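Local coordinates for L-lysine 6-monooxygenase involved in desferrioxamine biosynthesis (Erwinia amylovora CFBP1430, PDB 5O8P), which is an FAD-containing, NADPH-dependent cadaverine monooxygenase that probably N-hydroxylates its diamine substrate for the siderophore desferrioxamine, at residues R173-H178 / G314-K319; M243-W248 / Q425-Q430; E247-F252 / R369-D374. All blocks are in the same frame, centred on the assembly; numbering follows the deposited sequence.

Interaction 1 (R173-H178 / G314-K319); sequences RERFVH and GEFELK
Arg175 and Phe316 are the positions where the two backbones come nearest, their CA atoms still 9.3 Å apart, so the gap is spanned by side chains. Residues 173-175 have helical backbone angles without the regular bonds, and lead into strand 177-178, an outermost strand of the five-stranded parallel sheet of the Rossmann-type region, whose strands 194-198 and 221-225 lead to the NADP(+)-binding Ser200, Ser203 and Arg227. Residues 314-319 lie on strand 315-322, the middle strand of a three-stranded antiparallel meander. The contact thus joins the entrance of a parallel-sheet strand to the meander inserted in the same nucleotide-binding region.

Phe316 supplies the reach. Its ring extends from the strand and meets residues 175-176 with its outer end, placing CZ 3.6 Å from Arg175 CB while CE2 stays 4.1 Å from that same CB. Arg175 CB approaches obliquely, whereas the backbone N of Phe176 sits at the ring edge, close to its plane. Beyond CB the Arg175 chain turns away from the phenyl ring, and its guanidinium makes a cation-pi contact with Trp310, whose ring also meets Phe316 edge-to-face. The Phe176 ring, too, leads off, its chi1 of 75° directing it to Leu336 and Met338 of strand 335-338. Phe316 reaches Leu336 as well, so that strand serves both aromatic residues. The side chain of Phe176 lies about 8 Å from that of Leu305, an NADP(+)-binding residue. Between the two phenylalanine side chains the closest approach is Phe176 CB to Phe316 CZ, 4.3 Å.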
loop_
_atom_site.group_PDB
_atom_site.type_symbol
_atom_site.label_atom_id
_atom_site.label_comp_id
_atom_site.label_asym_id
_atom_site.label_seq_id
_atom_site.Cartn_x
_atom_site.Cartn_y
_atom_site.Cartn_z
ATOM N N ARG B 173 42.925 4.360 -1.464
ATOM C CA ARG B 173 42.154 4.409 -0.215
ATOM C C ARG B 173 41.967 5.822 0.306
ATOM O O ARG B 173 40.914 6.139 0.848
ATOM C CB ARG B 173 42.831 3.575 0.863
ATOM C CG ARG B 173 42.631 2.069 0.692
ATOM C CD ARG B 173 43.439 1.266 1.704
ATOM N NE ARG B 173 42.712 0.087 2.198
ATOM C CZ ARG B 173 41.679 0.115 3.050
ATOM N NH1 ARG B 173 41.199 1.265 3.530
ATOM N NH2 ARG B 173 41.105 -1.030 3.427
ATOM N N GLU B 174 43.000 6.651 0.149
ATOM C CA GLU B 174 42.951 8.049 0.590
ATOM C C GLU B 174 41.923 8.912 -0.153
ATOM O O GLU B 174 41.397 9.838 0.434
ATOM C CB GLU B 174 44.341 8.698 0.512
ATOM C CG GLU B 174 45.375 8.053 1.442
ATOM C CD GLU B 174 46.697 8.845 1.570
ATOM O OE1 GLU B 174 47.074 9.614 0.645
ATOM O OE2 GLU B 174 47.387 8.690 2.609
ATOM N N ARG B 175 41.649 8.621 -1.426
ATOM C CA ARG B 175 40.753 9.467 -2.263
ATOM C C ARG B 175 39.289 9.056 -2.275
ATOM O O ARG B 175 38.407 9.894 -2.103
ATOM C CB ARG B 175 41.245 9.520 -3.703
ATOM C CG ARG B 175 42.401 10.470 -3.867
ATOM C CD ARG B 175 42.956 10.455 -5.264
ATOM N NE ARG B 175 44.405 10.602 -5.229
ATOM C CZ ARG B 175 45.065 11.728 -4.942
ATOM N NH1 ARG B 175 44.416 12.859 -4.668
ATOM N NH2 ARG B 175 46.395 11.726 -4.935
ATOM N N PHE B 176 39.022 7.776 -2.493
ATOM C CA PHE B 176 37.647 7.292 -2.491
ATOM C C PHE B 176 37.134 7.106 -1.065
ATOM O O PHE B 176 37.899 7.116 -0.125
ATOM C CB PHE B 176 37.488 6.032 -3.353
ATOM C CG PHE B 176 38.036 4.777 -2.745
ATOM C CD1 PHE B 176 37.317 4.085 -1.765
ATOM C CD2 PHE B 176 39.225 4.236 -3.205
ATOM C CE1 PHE B 176 37.803 2.905 -1.228
ATOM C CE2 PHE B 176 39.710 3.059 -2.671
ATOM C CZ PHE B 176 38.998 2.385 -1.680
ATOM N N VAL B 177 35.820 6.955 -0.936
ATOM C CA VAL B 177 35.134 6.800 0.342
ATOM C C VAL B 177 34.363 5.485 0.331
ATOM O O VAL B 177 33.556 5.275 -0.567
ATOM C CB VAL B 177 34.112 7.941 0.508
ATOM C CG1 VAL B 177 33.243 7.740 1.745
ATOM C CG2 VAL B 177 34.794 9.291 0.548
ATOM N N HIS B 178 34.593 4.615 1.310
ATOM C CA HIS B 178 33.775 3.415 1.469
ATOM C C HIS B 178 32.412 3.828 2.042
ATOM O O HIS B 178 32.304 4.877 2.715
ATOM C CB HIS B 178 34.466 2.421 2.396
ATOM C CG HIS B 178 33.830 1.073 2.426
ATOM N ND1 HIS B 178 32.823 0.745 3.308
ATOM C CD2 HIS B 178 34.055 -0.036 1.686
ATOM C CE1 HIS B 178 32.450 -0.507 3.108
ATOM N NE2 HIS B 178 33.186 -1.006 2.133
ATOM N N GLY B 314 42.764 15.677 -11.975
ATOM C CA GLY B 314 41.971 15.700 -10.735
ATOM C C GLY B 314 40.728 14.814 -10.796
ATOM O O GLY B 314 39.672 15.183 -10.276
ATOM N N GLU B 315 40.876 13.633 -11.402
ATOM C CA GLU B 315 39.777 12.705 -11.693
ATOM C C GLU B 315 40.258 11.262 -11.635
ATOM O O GLU B 315 41.412 10.985 -11.970
ATOM C CB GLU B 315 39.264 12.920 -13.118
ATOM C CG GLU B 315 38.456 14.175 -13.373
ATOM C CD GLU B 315 37.692 14.061 -14.680
ATOM O OE1 GLU B 315 38.338 13.990 -15.752
ATOM O OE2 GLU B 315 36.443 14.002 -14.635
ATOM N N PHE B 316 39.368 10.351 -11.251
ATOM C CA PHE B 316 39.600 8.919 -11.465
ATOM C C PHE B 316 39.294 8.545 -12.915
ATOM O O PHE B 316 38.445 9.170 -13.565
ATOM C CB PHE B 316 38.696 8.064 -10.585
ATOM C CG PHE B 316 39.120 7.982 -9.158
ATOM C CD1 PHE B 316 40.197 7.189 -8.794
ATOM C CD2 PHE B 316 38.399 8.646 -8.161
ATOM C CE1 PHE B 316 40.572 7.096 -7.459
ATOM C CE2 PHE B 316 38.769 8.549 -6.828
ATOM C CZ PHE B 316 39.859 7.777 -6.478
ATOM N N GLU B 317 39.979 7.517 -13.408
ATOM C CA GLU B 317 39.568 6.819 -14.620
ATOM C C GLU B 317 39.307 5.363 -14.254
ATOM O O GLU B 317 40.243 4.591 -14.039
ATOM C CB GLU B 317 40.625 6.918 -15.721
ATOM C CG GLU B 317 40.105 6.491 -17.096
ATOM C CD GLU B 317 41.097 5.694 -17.933
ATOM O OE1 GLU B 317 41.837 4.854 -17.374
ATOM O OE2 GLU B 317 41.130 5.896 -19.172
ATOM N N LEU B 318 38.027 5.012 -14.172
ATOM C CA LEU B 318 37.598 3.642 -13.919
ATOM C C LEU B 318 37.616 2.861 -15.221
ATOM O O LEU B 318 36.907 3.222 -16.148
ATOM C CB LEU B 318 36.174 3.628 -13.365
ATOM C CG LEU B 318 35.897 4.024 -11.907
ATOM C CD1 LEU B 318 36.986 4.860 -11.256
ATOM C CD2 LEU B 318 34.559 4.739 -11.799
ATOM N N LYS B 319 38.436 1.816 -15.297
ATOM C CA LYS B 319 38.348 0.847 -16.386
ATOM C C LYS B 319 37.362 -0.230 -15.964
ATOM O O LYS B 319 37.493 -0.817 -14.886
ATOM C CB LYS B 319 39.706 0.225 -16.707
ATOM C CG LYS B 319 40.699 1.212 -17.281
ATOM C CD LYS B 319 41.705 0.562 -18.221
ATOM C CE LYS B 319 42.637 1.612 -18.805
ATOM N NZ LYS B 319 43.536 1.056 -19.846
#

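Interaction 2 (M243-W248 / Q425-Q430); sequences MTSPEW and QTFPAQ
Trp248 holds CG anti to its backbone N (chi1 -170°), and Phe427 holds CG beside its own N, opposite the carbonyl carbon (chi1 -59°); these two rotations set the indole edge against the phenyl face. The Trp248 five-membered ring and the Phe427 ring form a T-shaped pair with planes at 87° and centroids 4.9 Å apart. The indole comes in by CD1, which stands over the centre of the phenyl ring and is 3.7 Å from Phe427 CD1. On the same residue, CB adds a CH-pi contact, 4.2 Å from the Phe427 centroid. The opposite face of Phe427 is touched near its rim by CB of Gln425, two residues earlier, so the ring lies between its own chain and the helix.

That helix, 246-253, begins exactly here. Ser245 is its N-cap: OG accepts a hydrogen bond from Trp248 N at 3.3 Å and is also bonded to Glu242 O. The same OG lies 3.8 Å from Phe427 CE2, so the ring of the C-terminal tail lies against the capped helix start. Glu247, in the first turn, borders the ring as well, but its carboxylate is engaged further up the tail, with OE2 bonded to Ile422 N and OE1 more weakly to Ala423 N. The tail around Phe427 also meets a neighbouring subunit: Ala429 N bonds to Gln325 OE1 and Gln430 O to Arg331 NH1 of that subunit. Met243 touches both aromatic residues: CB rests over a face of the indole toward its rim, and CG crosses to Phe427 CE1 at 3.8 Å.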
loop_
_atom_site.group_PDB
_atom_site.type_symbol
_atom_site.label_atom_id
_atom_site.label_comp_id
_atom_site.label_asym_id
_atom_site.label_seq_id
_atom_site.Cartn_x
_atom_site.Cartn_y
_atom_site.Cartn_z
ATOM N N MET B 243 12.236 -19.323 3.830
ATOM C CA MET B 243 13.594 -19.858 3.728
ATOM C C MET B 243 14.494 -19.354 4.849
ATOM O O MET B 243 15.545 -19.938 5.056
ATOM C CB MET B 243 14.225 -19.528 2.372
ATOM C CG MET B 243 13.525 -20.149 1.179
ATOM S SD MET B 243 14.172 -19.588 -0.411
ATOM C CE MET B 243 15.641 -20.592 -0.561
ATOM N N THR B 244 14.121 -18.260 5.533
ATOM C CA THR B 244 14.839 -17.820 6.739
ATOM C C THR B 244 14.172 -18.548 7.895
ATOM O O THR B 244 13.363 -17.996 8.641
ATOM C CB THR B 244 14.868 -16.282 6.975
ATOM O OG1 THR B 244 13.655 -15.862 7.592
ATOM C CG2 THR B 244 15.072 -15.517 5.685
ATOM N N SER B 245 14.533 -19.813 8.027
ATOM C CA SER B 245 13.895 -20.686 8.974
ATOM C C SER B 245 14.843 -21.800 9.386
ATOM O O SER B 245 15.728 -22.186 8.613
ATOM C CB SER B 245 12.656 -21.299 8.342
ATOM O OG SER B 245 13.000 -22.161 7.282
ATOM N N PRO B 246 14.654 -22.332 10.602
ATOM C CA PRO B 246 15.453 -23.459 11.048
ATOM C C PRO B 246 15.466 -24.614 10.051
ATOM O O PRO B 246 16.534 -25.183 9.796
ATOM C CB PRO B 246 14.774 -23.851 12.341
ATOM C CG PRO B 246 14.260 -22.558 12.880
ATOM C CD PRO B 246 13.790 -21.808 11.682
ATOM N N GLU B 247 14.312 -24.902 9.447
ATOM C CA GLU B 247 14.213 -26.064 8.546
ATOM C C GLU B 247 15.039 -25.866 7.306
ATOM O O GLU B 247 15.673 -26.806 6.855
ATOM C CB GLU B 247 12.799 -26.386 8.098
ATOM C CG GLU B 247 11.722 -26.248 9.150
ATOM C CD GLU B 247 10.988 -24.947 9.000
ATOM O OE1 GLU B 247 10.171 -24.855 8.082
ATOM O OE2 GLU B 247 11.176 -24.044 9.845
ATOM N N TRP B 248 15.025 -24.650 6.765
ATOM C CA TRP B 248 15.859 -24.344 5.614
ATOM C C TRP B 248 17.351 -24.415 5.962
ATOM O O TRP B 248 18.158 -24.900 5.151
ATOM C CB TRP B 248 15.534 -22.971 5.017
ATOM C CG TRP B 248 16.226 -22.802 3.724
ATOM C CD1 TRP B 248 15.836 -23.294 2.512
ATOM C CD2 TRP B 248 17.491 -22.189 3.517
ATOM N NE1 TRP B 248 16.773 -23.007 1.553
ATOM C CE2 TRP B 248 17.799 -22.319 2.143
ATOM C CE3 TRP B 248 18.399 -21.535 4.358
ATOM C CZ2 TRP B 248 18.962 -21.800 1.588
ATOM C CZ3 TRP B 248 19.561 -21.017 3.803
ATOM C CH2 TRP B 248 19.830 -21.151 2.429
ATOM N N GLN B 425 6.156 -24.826 3.727
ATOM C CA GLN B 425 6.889 -25.582 2.709
ATOM C C GLN B 425 7.696 -26.704 3.313
ATOM O O GLN B 425 8.007 -26.680 4.500
ATOM C CB GLN B 425 7.898 -24.707 1.996
ATOM C CG GLN B 425 7.325 -23.577 1.205
ATOM C CD GLN B 425 8.413 -22.648 0.758
ATOM O OE1 GLN B 425 9.240 -23.000 -0.088
ATOM N NE2 GLN B 425 8.438 -21.467 1.335
ATOM N N THR B 426 8.037 -27.667 2.473
ATOM C CA THR B 426 9.050 -28.656 2.775
ATOM C C THR B 426 10.192 -28.433 1.790
ATOM O O THR B 426 10.001 -28.511 0.578
ATOM C CB THR B 426 8.503 -30.079 2.601
ATOM O OG1 THR B 426 7.230 -30.176 3.241
ATOM C CG2 THR B 426 9.469 -31.102 3.163
ATOM N N PHE B 427 11.375 -28.151 2.308
ATOM C CA PHE B 427 12.559 -27.890 1.472
ATOM C C PHE B 427 13.296 -29.120 0.971
ATOM O O PHE B 427 13.571 -29.211 -0.223
ATOM C CB PHE B 427 13.510 -26.955 2.203
ATOM C CG PHE B 427 12.869 -25.651 2.556
ATOM C CD1 PHE B 427 12.516 -24.747 1.550
ATOM C CD2 PHE B 427 12.552 -25.348 3.879
ATOM C CE1 PHE B 427 11.909 -23.548 1.872
ATOM C CE2 PHE B 427 11.969 -24.150 4.211
ATOM C CZ PHE B 427 11.626 -23.254 3.209
ATOM N N PRO B 428 13.615 -30.078 1.861
ATOM C CA PRO B 428 14.297 -31.269 1.341
ATOM C C PRO B 428 13.355 -32.218 0.616
ATOM O O PRO B 428 12.130 -32.125 0.763
ATOM C CB PRO B 428 14.829 -31.937 2.611
ATOM C CG PRO B 428 13.817 -31.598 3.636
ATOM C CD PRO B 428 13.364 -30.197 3.315
ATOM N N ALA B 429 13.932 -33.134 -0.156
ATOM C CA ALA B 429 13.185 -34.268 -0.693
ATOM C C ALA B 429 12.538 -34.996 0.471
ATOM O O ALA B 429 13.114 -35.046 1.562
ATOM C CB ALA B 429 14.106 -35.218 -1.448
ATOM N N GLN B 430 11.338 -35.528 0.245
ATOM C CA GLN B 430 10.599 -36.265 1.264
ATOM C C GLN B 430 9.498 -37.105 0.633
ATOM O O GLN B 430 8.474 -36.565 0.202
ATOM C CB GLN B 430 9.994 -35.301 2.289
ATOM C CG GLN B 430 9.174 -35.981 3.375
ATOM C CD GLN B 430 8.526 -34.976 4.304
ATOM O OE1 GLN B 430 9.191 -34.072 4.836
ATOM N NE2 GLN B 430 7.216 -35.125 4.507
#

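Interaction 3 (E247-F252 / R369-D374); sequences EWIDYF and RNYSID
Helix 246-253 is tied to the long loop between strands 342-343 and 379-381 by a salt bridge between Asp250 and Arg369, with Ile249 packed beside it. Arg369 reaches across by a bend at chi2 (67°), which carries its guanidinium to the helix surface. Both of its bonds to Asp250 go to one carboxylate oxygen. NE donates to Asp250 OD1 at 2.7 Å, and NH2 donates to the same OD1 at 3.0 Å in a weaker, more bent bond. The carboxylate and guanidinium planes stand 45° apart, and OD1 sits 22° out of the guanidinium plane as seen from NE, so the pair is a forked grip on a single oxygen and not a coplanar bidentate bridge using both carboxylate oxygens.

One residue back along the helix, Ile249 covers a face of the guanidinium. Its CG2 methyl lies over the centre of the group, 3.5 Å from NH2 and 3.6 Å from CZ. Tyr371 approaches from the edge, its CE2 in the guanidinium plane, while Arg369 NH1 makes a weak bond of 3.4 Å to its OH. The tyrosine is itself held elsewhere: its ring stacks on His389 and packs against Tyr401, Arg402 and Val405 of helix 399-410; the Tyr371 side chain is about 12 Å from the bound FAD. Tyr251, on another side of the helix, bonds through OH to Glu324 and Gln322 of a neighbouring subunit.

With Asp250 exposed and Ile249 buried, the arginine spans the border between solvent and interior. Pairing with the opposite charge would probably keep both Asp250 and Arg369 ionised, while the methyl of Ile249 over one face and the bonds to OD1 would limit rotation of the guanidinium.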
loop_
_atom_site.group_PDB
_atom_site.type_symbol
_atom_site.label_atom_id
_atom_site.label_comp_id
_atom_site.label_asym_id
_atom_site.label_seq_id
_atom_site.Cartn_x
_atom_site.Cartn_y
_atom_site.Cartn_z
ATOM N N GLU B 247 14.312 -24.902 9.447
ATOM C CA GLU B 247 14.213 -26.064 8.546
ATOM C C GLU B 247 15.039 -25.866 7.306
ATOM O O GLU B 247 15.673 -26.806 6.855
ATOM C CB GLU B 247 12.799 -26.386 8.098
ATOM C CG GLU B 247 11.722 -26.248 9.150
ATOM C CD GLU B 247 10.988 -24.947 9.000
ATOM O OE1 GLU B 247 10.171 -24.855 8.082
ATOM O OE2 GLU B 247 11.176 -24.044 9.845
ATOM N N TRP B 248 15.025 -24.650 6.765
ATOM C CA TRP B 248 15.859 -24.344 5.614
ATOM C C TRP B 248 17.351 -24.415 5.962
ATOM O O TRP B 248 18.158 -24.900 5.151
ATOM C CB TRP B 248 15.534 -22.971 5.017
ATOM C CG TRP B 248 16.226 -22.802 3.724
ATOM C CD1 TRP B 248 15.836 -23.294 2.512
ATOM C CD2 TRP B 248 17.491 -22.189 3.517
ATOM N NE1 TRP B 248 16.773 -23.007 1.553
ATOM C CE2 TRP B 248 17.799 -22.319 2.143
ATOM C CE3 TRP B 248 18.399 -21.535 4.358
ATOM C CZ2 TRP B 248 18.962 -21.800 1.588
ATOM C CZ3 TRP B 248 19.561 -21.017 3.803
ATOM C CH2 TRP B 248 19.830 -21.151 2.429
ATOM N N ILE B 249 17.718 -23.941 7.152
ATOM C CA ILE B 249 19.124 -23.909 7.544
ATOM C C ILE B 249 19.654 -25.335 7.675
ATOM O O ILE B 249 20.754 -25.622 7.205
ATOM C CB ILE B 249 19.358 -23.079 8.814
ATOM C CG1 ILE B 249 18.976 -21.624 8.566
ATOM C CG2 ILE B 249 20.830 -23.106 9.204
ATOM C CD1 ILE B 249 18.695 -20.842 9.836
ATOM N N ASP B 250 18.855 -26.222 8.269
ATOM C CA ASP B 250 19.207 -27.649 8.349
ATOM C C ASP B 250 19.421 -28.209 6.954
ATOM O O ASP B 250 20.386 -28.928 6.704
ATOM C CB ASP B 250 18.113 -28.468 9.051
ATOM C CG ASP B 250 17.857 -28.025 10.491
ATOM O OD1 ASP B 250 18.787 -27.512 11.150
ATOM O OD2 ASP B 250 16.719 -28.202 10.975
ATOM N N TYR B 251 18.503 -27.873 6.052
ATOM C CA TYR B 251 18.568 -28.323 4.660
ATOM C C TYR B 251 19.853 -27.829 4.010
ATOM O O TYR B 251 20.607 -28.636 3.456
ATOM C CB TYR B 251 17.320 -27.861 3.880
ATOM C CG TYR B 251 17.452 -27.854 2.374
ATOM C CD1 TYR B 251 17.396 -29.040 1.655
ATOM C CD2 TYR B 251 17.619 -26.655 1.666
ATOM C CE1 TYR B 251 17.518 -29.049 0.273
ATOM C CE2 TYR B 251 17.745 -26.650 0.283
ATOM C CZ TYR B 251 17.703 -27.853 -0.407
ATOM O OH TYR B 251 17.814 -27.878 -1.778
ATOM N N PHE B 252 20.114 -26.526 4.129
ATOM C CA PHE B 252 21.291 -25.905 3.524
ATOM C C PHE B 252 22.613 -26.499 4.011
ATOM O O PHE B 252 23.560 -26.636 3.228
ATOM C CB PHE B 252 21.280 -24.391 3.764
ATOM C CG PHE B 252 22.367 -23.657 3.020
ATOM C CD1 PHE B 252 22.194 -23.241 1.706
ATOM C CD2 PHE B 252 23.607 -23.468 3.621
ATOM C CE1 PHE B 252 23.226 -22.614 1.034
ATOM C CE2 PHE B 252 24.642 -22.846 2.945
ATOM C CZ PHE B 252 24.454 -22.425 1.648
ATOM N N ARG B 369 26.720 -27.499 12.826
ATOM C CA ARG B 369 25.333 -27.011 12.788
ATOM C C ARG B 369 24.999 -26.185 14.016
ATOM O O ARG B 369 24.172 -25.287 13.920
ATOM C CB ARG B 369 24.326 -28.143 12.571
ATOM C CG ARG B 369 22.845 -27.731 12.559
ATOM C CD ARG B 369 22.504 -26.878 11.357
ATOM N NE ARG B 369 21.159 -26.300 11.412
ATOM C CZ ARG B 369 20.806 -25.200 12.085
ATOM N NH1 ARG B 369 21.684 -24.517 12.818
ATOM N NH2 ARG B 369 19.548 -24.773 12.020
ATOM N N ASN B 370 25.658 -26.466 15.147
ATOM C CA ASN B 370 25.494 -25.650 16.364
ATOM C C ASN B 370 26.368 -24.381 16.409
ATOM O O ASN B 370 26.522 -23.788 17.472
ATOM C CB ASN B 370 25.718 -26.502 17.636
ATOM C CG ASN B 370 27.147 -27.001 17.785
ATOM O OD1 ASN B 370 27.951 -26.921 16.866
ATOM N ND2 ASN B 370 27.460 -27.541 18.954
ATOM N N TYR B 371 26.927 -23.973 15.265
ATOM C CA TYR B 371 27.726 -22.747 15.121
ATOM C C TYR B 371 29.127 -22.839 15.766
ATOM O O TYR B 371 29.813 -21.818 15.907
ATOM C CB TYR B 371 26.938 -21.502 15.594
ATOM C CG TYR B 371 25.594 -21.386 14.903
ATOM C CD1 TYR B 371 25.491 -20.752 13.670
ATOM C CD2 TYR B 371 24.439 -21.946 15.454
ATOM C CE1 TYR B 371 24.283 -20.656 12.997
ATOM C CE2 TYR B 371 23.214 -21.867 14.798
ATOM C CZ TYR B 371 23.129 -21.231 13.559
ATOM O OH TYR B 371 21.905 -21.154 12.902
ATOM N N SER B 372 29.564 -24.063 16.087
ATOM C CA SER B 372 30.855 -24.297 16.703
ATOM C C SER B 372 31.936 -24.530 15.639
ATOM O O SER B 372 31.649 -25.097 14.586
ATOM C CB SER B 372 30.774 -25.485 17.672
ATOM O OG SER B 372 30.827 -26.729 16.998
ATOM N N ILE B 373 33.167 -24.090 15.931
ATOM C CA ILE B 373 34.305 -24.247 14.994
ATOM C C ILE B 373 35.434 -25.128 15.543
ATOM O O ILE B 373 36.405 -25.407 14.835
ATOM C CB ILE B 373 34.839 -22.887 14.442
ATOM C CG1 ILE B 373 35.577 -22.083 15.517
ATOM C CG2 ILE B 373 33.695 -22.097 13.824
ATOM C CD1 ILE B 373 36.114 -20.742 15.040
ATOM N N ASP B 374 35.292 -25.598 16.775
ATOM C CA ASP B 374 36.265 -26.506 17.375
ATOM C C ASP B 374 35.712 -27.925 17.344
ATOM O O ASP B 374 34.621 -28.164 16.806
ATOM C CB ASP B 374 36.583 -26.076 18.812
ATOM C CG ASP B 374 35.396 -26.221 19.740
ATOM O OD1 ASP B 374 34.336 -25.648 19.401
ATOM O OD2 ASP B 374 35.495 -26.896 20.799
#

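In the fold
From the N terminus, the chain first enters interaction 1 at 173-178, then passes residues 243-252, where interactions 2 and 3 both begin, before 314-319 closes interaction 1. Residues 369-374 next close interaction 3, and 425-430, near the C terminus, close interaction 2. Interaction 1 therefore crosses both others along the sequence, although it lies on the opposite side of the chain's centre, about 40 Å from interaction 3 and 44 Å from interaction 2 between centres. Interactions 2 and 3 touch and share Glu247 and Trp248. Helix 246-253 thus joins the C-terminal tail to the loop before strand 379-381, while interaction 1 ties two sheets of the nucleotide-binding region.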